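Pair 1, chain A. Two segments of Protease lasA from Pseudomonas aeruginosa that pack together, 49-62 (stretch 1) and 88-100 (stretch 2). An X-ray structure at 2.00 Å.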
# COMPACT_ATOMS: atom_id res chain seq x y z
N TYR A 49 9.10 9.82 -0.69
CA TYR A 49 9.93 8.63 -0.64
C TYR A 49 9.48 7.51 -1.58
O TYR A 49 8.43 7.61 -2.22
CB TYR A 49 10.09 8.17 0.82
CG TYR A 49 10.84 9.20 1.65
CD1 TYR A 49 12.23 9.18 1.72
CD2 TYR A 49 10.15 10.22 2.32
CE1 TYR A 49 12.93 10.13 2.46
CE2 TYR A 49 10.84 11.18 3.06
CZ TYR A 49 12.23 11.13 3.13
OH TYR A 49 12.92 12.07 3.85
N SER A 50 10.29 6.45 -1.66
CA SER A 50 10.13 5.43 -2.70
C SER A 50 9.02 4.42 -2.41
O SER A 50 9.00 3.81 -1.33
CB SER A 50 11.46 4.71 -2.93
OG SER A 50 12.48 5.64 -3.26
N VAL A 51 8.11 4.28 -3.37
CA VAL A 51 7.12 3.20 -3.36
C VAL A 51 7.65 2.02 -4.20
O VAL A 51 8.08 2.20 -5.34
CB VAL A 51 5.75 3.66 -3.92
CG1 VAL A 51 4.75 2.50 -3.94
CG2 VAL A 51 5.19 4.84 -3.11
N VAL A 52 7.62 0.82 -3.62
CA VAL A 52 8.07 -0.38 -4.32
C VAL A 52 6.94 -1.40 -4.47
O VAL A 52 5.96 -1.37 -3.71
CB VAL A 52 9.30 -1.05 -3.62
CG1 VAL A 52 10.43 -0.04 -3.38
CG2 VAL A 52 8.89 -1.73 -2.32
N ALA A 53 7.10 -2.29 -5.44
CA ALA A 53 6.17 -3.39 -5.66
C ALA A 53 6.07 -4.27 -4.42
O ALA A 53 7.08 -4.69 -3.85
CB ALA A 53 6.58 -4.22 -6.87
N ALA A 54 4.83 -4.54 -4.00
CA ALA A 54 4.58 -5.38 -2.85
C ALA A 54 4.80 -6.86 -3.18
O ALA A 54 4.95 -7.69 -2.29
CB ALA A 54 3.17 -5.16 -2.34
N HIS A 55 4.83 -7.17 -4.48
CA HIS A 55 4.99 -8.54 -4.95
C HIS A 55 5.47 -8.61 -6.39
O HIS A 55 5.51 -7.59 -7.11
CB HIS A 55 3.65 -9.28 -4.84
CG HIS A 55 2.54 -8.63 -5.62
ND1 HIS A 55 2.21 -9.01 -6.90
CD2 HIS A 55 1.70 -7.63 -5.29
CE1 HIS A 55 1.21 -8.26 -7.33
NE2 HIS A 55 0.88 -7.41 -6.37
N ALA A 56 5.83 -9.83 -6.81
CA ALA A 56 6.14 -10.15 -8.19
C ALA A 56 4.89 -10.06 -9.07
O ALA A 56 3.79 -10.39 -8.62
CB ALA A 56 6.74 -11.55 -8.29
N GLY A 57 5.07 -9.62 -10.30
CA GLY A 57 3.98 -9.54 -11.27
C GLY A 57 4.22 -8.55 -12.39
O GLY A 57 5.36 -8.11 -12.62
N THR A 58 3.14 -8.20 -13.08
CA THR A 58 3.21 -7.34 -14.26
C THR A 58 2.71 -5.93 -13.96
O THR A 58 1.65 -5.76 -13.35
CB THR A 58 2.40 -7.92 -15.43
OG1 THR A 58 2.73 -9.30 -15.62
CG2 THR A 58 2.67 -7.15 -16.73
N VAL A 59 3.47 -4.94 -14.44
CA VAL A 59 3.12 -3.53 -14.27
C VAL A 59 2.15 -3.04 -15.34
O VAL A 59 2.28 -3.37 -16.53
CB VAL A 59 4.40 -2.63 -14.27
CG1 VAL A 59 4.03 -1.14 -14.26
CG2 VAL A 59 5.29 -2.96 -13.09
N ARG A 60 1.16 -2.27 -14.91
CA ARG A 60 0.38 -1.42 -15.79
C ARG A 60 0.53 0.01 -15.30
O ARG A 60 0.17 0.31 -14.16
CB ARG A 60 -1.09 -1.83 -15.80
CG ARG A 60 -2.03 -0.87 -16.57
CD ARG A 60 -1.87 -1.00 -18.09
NE ARG A 60 -2.95 -0.41 -18.89
CZ ARG A 60 -4.23 -0.30 -18.52
NH1 ARG A 60 -4.65 -0.75 -17.35
NH2 ARG A 60 -5.11 0.25 -19.35
N VAL A 61 1.07 0.89 -16.14
CA VAL A 61 1.07 2.32 -15.83
C VAL A 61 -0.22 2.93 -16.39
O VAL A 61 -0.33 3.22 -17.59
CB VAL A 61 2.34 3.05 -16.35
CG1 VAL A 61 2.30 4.54 -15.97
CG2 VAL A 61 3.60 2.41 -15.78
N LEU A 62 -1.20 3.09 -15.51
CA LEU A 62 -2.52 3.61 -15.86
C LEU A 62 -2.50 5.11 -16.14
O LEU A 62 -3.29 5.61 -16.94
CB LEU A 62 -3.54 3.28 -14.76
CG LEU A 62 -4.03 1.82 -14.72
CD1 LEU A 62 -4.22 1.32 -13.30
CD2 LEU A 62 -5.31 1.67 -15.53
N SER A 88 7.38 0.52 -16.72
CA SER A 88 6.63 0.59 -17.97
C SER A 88 5.53 -0.47 -18.07
O SER A 88 5.51 -1.44 -17.31
CB SER A 88 7.57 0.43 -19.17
OG SER A 88 8.63 1.37 -19.11
N ASN A 89 4.61 -0.26 -19.02
CA ASN A 89 3.58 -1.24 -19.36
C ASN A 89 4.21 -2.56 -19.79
O ASN A 89 5.07 -2.58 -20.67
CB ASN A 89 2.68 -0.71 -20.47
CG ASN A 89 1.72 0.37 -19.99
OD1 ASN A 89 1.15 0.28 -18.90
ND2 ASN A 89 1.54 1.41 -20.81
N GLY A 90 3.79 -3.65 -19.16
CA GLY A 90 4.29 -4.98 -19.50
C GLY A 90 5.55 -5.37 -18.76
O GLY A 90 6.03 -6.50 -18.90
N GLN A 91 6.11 -4.45 -17.98
CA GLN A 91 7.33 -4.72 -17.23
C GLN A 91 7.07 -5.68 -16.08
O GLN A 91 6.29 -5.39 -15.17
CB GLN A 91 7.97 -3.42 -16.70
CG GLN A 91 9.21 -3.66 -15.83
CD GLN A 91 10.00 -2.39 -15.56
OE1 GLN A 91 9.69 -1.32 -16.09
NE2 GLN A 91 11.03 -2.50 -14.72
N GLN A 92 7.76 -6.81 -16.11
CA GLN A 92 7.70 -7.75 -15.01
C GLN A 92 8.64 -7.26 -13.91
O GLN A 92 9.74 -6.78 -14.19
CB GLN A 92 8.04 -9.17 -15.47
CG GLN A 92 7.35 -9.62 -16.78
CD GLN A 92 5.81 -9.63 -16.75
OE1 GLN A 92 5.19 -9.72 -15.69
NE2 GLN A 92 5.20 -9.55 -17.93
N VAL A 93 8.17 -7.37 -12.66
CA VAL A 93 8.87 -6.85 -11.48
C VAL A 93 8.78 -7.84 -10.32
O VAL A 93 7.94 -8.73 -10.32
CB VAL A 93 8.28 -5.48 -11.01
CG1 VAL A 93 8.53 -4.37 -12.04
CG2 VAL A 93 6.79 -5.61 -10.68
N SER A 94 9.64 -7.64 -9.32
CA SER A 94 9.64 -8.44 -8.10
C SER A 94 9.24 -7.55 -6.93
O SER A 94 9.25 -6.32 -7.04
CB SER A 94 11.03 -9.01 -7.85
OG SER A 94 11.55 -9.63 -9.01
N ALA A 95 8.90 -8.16 -5.79
CA ALA A 95 8.76 -7.41 -4.56
C ALA A 95 10.02 -6.57 -4.40
O ALA A 95 11.13 -7.05 -4.66
CB ALA A 95 8.58 -8.33 -3.37
N ASP A 96 9.84 -5.30 -4.03
CA ASP A 96 10.94 -4.38 -3.73
C ASP A 96 11.53 -3.69 -4.97
O ASP A 96 12.59 -3.08 -4.90
CB ASP A 96 12.04 -5.07 -2.91
CG ASP A 96 12.62 -4.18 -1.82
OD1 ASP A 96 11.88 -3.33 -1.27
OD2 ASP A 96 13.81 -4.35 -1.48
N THR A 97 10.83 -3.78 -6.11
CA THR A 97 11.21 -3.02 -7.30
C THR A 97 10.62 -1.62 -7.20
O THR A 97 9.40 -1.46 -7.14
CB THR A 97 10.73 -3.70 -8.62
OG1 THR A 97 11.38 -4.96 -8.78
CG2 THR A 97 11.07 -2.81 -9.83
N LYS A 98 11.48 -0.61 -7.20
CA LYS A 98 11.02 0.77 -7.07
C LYS A 98 10.12 1.17 -8.25
O LYS A 98 10.55 1.13 -9.40
CB LYS A 98 12.19 1.75 -6.92
CG LYS A 98 11.78 3.21 -6.85
CD LYS A 98 12.95 4.09 -6.40
CE LYS A 98 12.61 5.58 -6.52
NZ LYS A 98 13.67 6.42 -5.88
N LEU A 99 8.89 1.55 -7.93
CA LEU A 99 7.90 1.95 -8.94
C LEU A 99 7.94 3.45 -9.19
O LEU A 99 7.52 3.93 -10.25
CB LEU A 99 6.49 1.54 -8.50
CG LEU A 99 6.26 0.08 -8.10
CD1 LEU A 99 4.79 -0.15 -7.76
CD2 LEU A 99 6.71 -0.87 -9.20
N GLY A 100 8.43 4.20 -8.20
CA GLY A 100 8.52 5.65 -8.27
C GLY A 100 8.55 6.27 -6.88
O GLY A 100 9.26 5.79 -5.99

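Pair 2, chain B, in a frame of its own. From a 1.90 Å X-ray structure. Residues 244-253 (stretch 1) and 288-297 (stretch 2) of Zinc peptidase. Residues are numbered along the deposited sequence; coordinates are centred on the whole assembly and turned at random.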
# COMPACT_ATOMS: atom_id res chain seq x y z
N PRO B 244 -3.05 -6.30 -22.63
CA PRO B 244 -3.94 -6.17 -21.48
C PRO B 244 -3.26 -6.54 -20.16
O PRO B 244 -2.46 -7.48 -20.10
CB PRO B 244 -5.10 -7.11 -21.82
CG PRO B 244 -4.41 -8.19 -22.61
CD PRO B 244 -3.51 -7.37 -23.53
N VAL B 245 -3.59 -5.78 -19.12
CA VAL B 245 -3.04 -5.99 -17.78
C VAL B 245 -4.25 -6.27 -16.90
O VAL B 245 -5.25 -5.56 -16.99
CB VAL B 245 -2.32 -4.71 -17.28
CG1 VAL B 245 -1.85 -4.89 -15.84
CG2 VAL B 245 -1.14 -4.40 -18.18
N TYR B 246 -4.17 -7.31 -16.08
CA TYR B 246 -5.28 -7.69 -15.22
C TYR B 246 -4.92 -7.67 -13.74
O TYR B 246 -3.77 -7.91 -13.38
CB TYR B 246 -5.74 -9.10 -15.56
CG TYR B 246 -5.96 -9.34 -17.03
CD1 TYR B 246 -7.18 -9.07 -17.63
CD2 TYR B 246 -4.93 -9.84 -17.82
CE1 TYR B 246 -7.38 -9.30 -18.99
CE2 TYR B 246 -5.11 -10.08 -19.18
CZ TYR B 246 -6.34 -9.81 -19.76
OH TYR B 246 -6.53 -10.07 -21.09
N SER B 247 -5.92 -7.41 -12.90
CA SER B 247 -5.70 -7.41 -11.46
C SER B 247 -5.52 -8.86 -11.04
O SER B 247 -6.23 -9.75 -11.53
CB SER B 247 -6.90 -6.83 -10.71
OG SER B 247 -6.75 -6.99 -9.30
N THR B 248 -4.57 -9.11 -10.15
CA THR B 248 -4.32 -10.47 -9.68
C THR B 248 -5.27 -10.84 -8.54
O THR B 248 -5.18 -11.93 -7.98
CB THR B 248 -2.87 -10.63 -9.23
OG1 THR B 248 -2.52 -9.54 -8.36
CG2 THR B 248 -1.94 -10.63 -10.44
N GLY B 249 -6.17 -9.93 -8.19
CA GLY B 249 -7.09 -10.22 -7.11
C GLY B 249 -8.26 -9.26 -6.97
O GLY B 249 -8.25 -8.17 -7.54
N ASP B 250 -9.27 -9.67 -6.21
CA ASP B 250 -10.42 -8.81 -5.98
C ASP B 250 -9.89 -7.63 -5.17
O ASP B 250 -8.96 -7.79 -4.37
CB ASP B 250 -11.50 -9.54 -5.17
CG ASP B 250 -11.98 -10.81 -5.84
OD1 ASP B 250 -12.15 -10.82 -7.08
OD2 ASP B 250 -12.20 -11.81 -5.13
N GLY B 251 -10.47 -6.46 -5.36
CA GLY B 251 -10.00 -5.31 -4.60
C GLY B 251 -10.57 -3.99 -5.06
O GLY B 251 -11.53 -3.93 -5.84
N LYS B 252 -9.98 -2.91 -4.57
CA LYS B 252 -10.43 -1.58 -4.93
C LYS B 252 -9.26 -0.71 -5.36
O LYS B 252 -8.20 -0.70 -4.73
CB LYS B 252 -11.14 -0.94 -3.74
CG LYS B 252 -11.63 0.47 -4.00
CD LYS B 252 -12.51 0.97 -2.86
CE LYS B 252 -11.74 1.05 -1.55
NZ LYS B 252 -10.63 2.03 -1.65
N VAL B 253 -9.48 0.02 -6.44
CA VAL B 253 -8.47 0.91 -6.97
C VAL B 253 -8.31 2.05 -5.96
O VAL B 253 -9.26 2.78 -5.70
CB VAL B 253 -8.91 1.49 -8.33
CG1 VAL B 253 -7.83 2.41 -8.87
CG2 VAL B 253 -9.20 0.36 -9.30
N LYS B 288 -10.20 5.64 -9.42
CA LYS B 288 -10.15 5.53 -7.96
C LYS B 288 -11.51 5.11 -7.43
O LYS B 288 -12.54 5.49 -7.97
CB LYS B 288 -9.78 6.86 -7.32
CG LYS B 288 -8.29 7.17 -7.28
CD LYS B 288 -8.02 8.31 -6.30
CE LYS B 288 -8.50 7.94 -4.90
NZ LYS B 288 -8.35 9.07 -3.93
N GLY B 289 -11.50 4.32 -6.36
CA GLY B 289 -12.74 3.88 -5.75
C GLY B 289 -13.44 2.73 -6.46
O GLY B 289 -14.30 2.08 -5.88
N GLN B 290 -13.07 2.49 -7.71
CA GLN B 290 -13.70 1.40 -8.45
C GLN B 290 -13.26 0.05 -7.90
O GLN B 290 -12.07 -0.17 -7.64
CB GLN B 290 -13.35 1.50 -9.94
CG GLN B 290 -14.00 0.40 -10.78
CD GLN B 290 -13.76 0.57 -12.27
OE1 GLN B 290 -14.25 -0.23 -13.07
NE2 GLN B 290 -13.01 1.59 -12.65
N LEU B 291 -14.22 -0.84 -7.71
CA LEU B 291 -13.92 -2.18 -7.22
C LEU B 291 -13.68 -3.07 -8.42
O LEU B 291 -14.39 -2.98 -9.42
CB LEU B 291 -15.08 -2.73 -6.39
CG LEU B 291 -14.98 -2.58 -4.87
CD1 LEU B 291 -14.76 -1.13 -4.49
CD2 LEU B 291 -16.25 -3.13 -4.23
N VAL B 292 -12.68 -3.93 -8.32
CA VAL B 292 -12.36 -4.83 -9.41
C VAL B 292 -12.37 -6.28 -8.96
O VAL B 292 -12.29 -6.56 -7.77
CB VAL B 292 -10.97 -4.49 -10.01
CG1 VAL B 292 -11.01 -3.09 -10.61
CG2 VAL B 292 -9.90 -4.57 -8.94
N LYS B 293 -12.48 -7.19 -9.92
CA LYS B 293 -12.50 -8.61 -9.63
C LYS B 293 -11.17 -9.22 -10.05
O LYS B 293 -10.42 -8.62 -10.82
CB LYS B 293 -13.63 -9.29 -10.41
CG LYS B 293 -15.00 -8.65 -10.22
CD LYS B 293 -15.56 -8.87 -8.83
CE LYS B 293 -15.74 -10.35 -8.54
NZ LYS B 293 -16.62 -11.01 -9.55
N ARG B 294 -10.89 -10.41 -9.54
CA ARG B 294 -9.67 -11.12 -9.88
C ARG B 294 -9.69 -11.43 -11.38
O ARG B 294 -10.62 -12.05 -11.87
CB ARG B 294 -9.59 -12.42 -9.08
CG ARG B 294 -8.39 -13.28 -9.39
CD ARG B 294 -8.40 -14.53 -8.52
NE ARG B 294 -9.57 -15.37 -8.79
CZ ARG B 294 -9.93 -16.41 -8.05
NH1 ARG B 294 -9.23 -16.74 -6.97
NH2 ARG B 294 -11.00 -17.13 -8.39
N GLY B 295 -8.65 -11.01 -12.09
CA GLY B 295 -8.58 -11.29 -13.52
C GLY B 295 -9.20 -10.23 -14.41
O GLY B 295 -9.12 -10.31 -15.64
N GLN B 296 -9.81 -9.22 -13.80
CA GLN B 296 -10.43 -8.15 -14.55
C GLN B 296 -9.38 -7.27 -15.23
O GLN B 296 -8.32 -6.99 -14.66
CB GLN B 296 -11.28 -7.28 -13.62
CG GLN B 296 -12.16 -6.27 -14.32
CD GLN B 296 -12.94 -5.41 -13.35
OE1 GLN B 296 -13.30 -5.85 -12.27
NE2 GLN B 296 -13.20 -4.17 -13.75
N LYS B 297 -9.67 -6.84 -16.46
CA LYS B 297 -8.75 -5.98 -17.18
C LYS B 297 -8.80 -4.61 -16.53
O LYS B 297 -9.88 -4.05 -16.31
CB LYS B 297 -9.14 -5.87 -18.67
CG LYS B 297 -8.24 -4.93 -19.45
CD LYS B 297 -8.16 -5.29 -20.93
CE LYS B 297 -9.48 -5.12 -21.65
NZ LYS B 297 -9.34 -5.42 -23.11

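Superposing N, CA and C of 14 central residues brings pair 2 onto pair 1 with an RMSD of 0.4 Å, so the two contacts share one backbone plan. In each, stretch 1 runs antiparallel to stretch 2, leaves strand geometry for a short loop, and re-enters it; stretch 2 bends opposite that loop through a type II turn, Ser A94 to Thr A97 in pair 1 and Lys B293 to Gln B296 in pair 2.

The hydrogen bonds confirm the match position by position. At the central bridge, Gly A57 N to Val A93 O (3.0 Å) and Val A93 N to Gly A57 O (2.9 Å) correspond to Gly B251 N to Val B292 O (3.0 Å) and Val B292 N to Gly B251 O (2.7 Å). Next along, Val A59 N bonds to Gln A91 O at 2.9 Å and Gly A90 N to Val A59 O at 3.0 Å; the equivalents are Val B253 N to Gln B290 O at 2.9 Å and Gly B289 N to Val B253 O at 2.8 Å. Across the loop, Ala A53 N to Thr A97 O (3.0 Å) and Asp A96 N to Ala A53 O (2.8 Å) recur as Ser B247 N to Gln B296 O (3.0 Å) and Gly B295 N to Ser B247 O (2.8 Å). Because these bonds use main-chain atoms alone, they tolerate changes of side chain.

One apolar contact is retained. Val A59 CG2 lies 3.7 Å from Val A93 CG1, and Val B253 CG2 lies 4.1 Å from Val B292 CG1; the side-chain centres of Val A93 and Val B292 fall 0.4 Å apart. The paired glycines Gly A57 and Gly B251 both have extended backbones, with phi of 157° and 170°, and for Gly A57 a CB would be jammed against the preceding carbonyl O.

Elsewhere the same space is filled differently. Ala A53 CB lies 4.1 Å from Val A93 CG2; at the matched position Ser B247 OG lies 4.0 Å from Val B292 CG2, while its hydroxyl bonds within its own stretch to Gly B249 O (Ser B247 OG to Gly B249 O, 2.6 Å). Ala A56 has no polar side chain to offer, whereas Asp B250 reaches over and accepts a bond from Arg B294 N to its OD1 at 2.8 Å, tying the loop to the turn. Val A52 meets stretch 2 with CG1 3.8 Å from Lys A98 CA; Tyr B246, whose CA falls 0.1 Å away, brings CD1 to 3.5 Å from Lys B297 CA.

On the face carrying Thr A58 and Gln A92, the pairing is polar: Thr A58 OG1 donates to Gln A92 OE1 over a very short 2.5 Å. Lys B252 and Leu B291 occupy these positions and meet through carbon, CD to CD1 at 3.5 Å. The buried area is 1018 Å² in pair 1 and 825 Å² in pair 2.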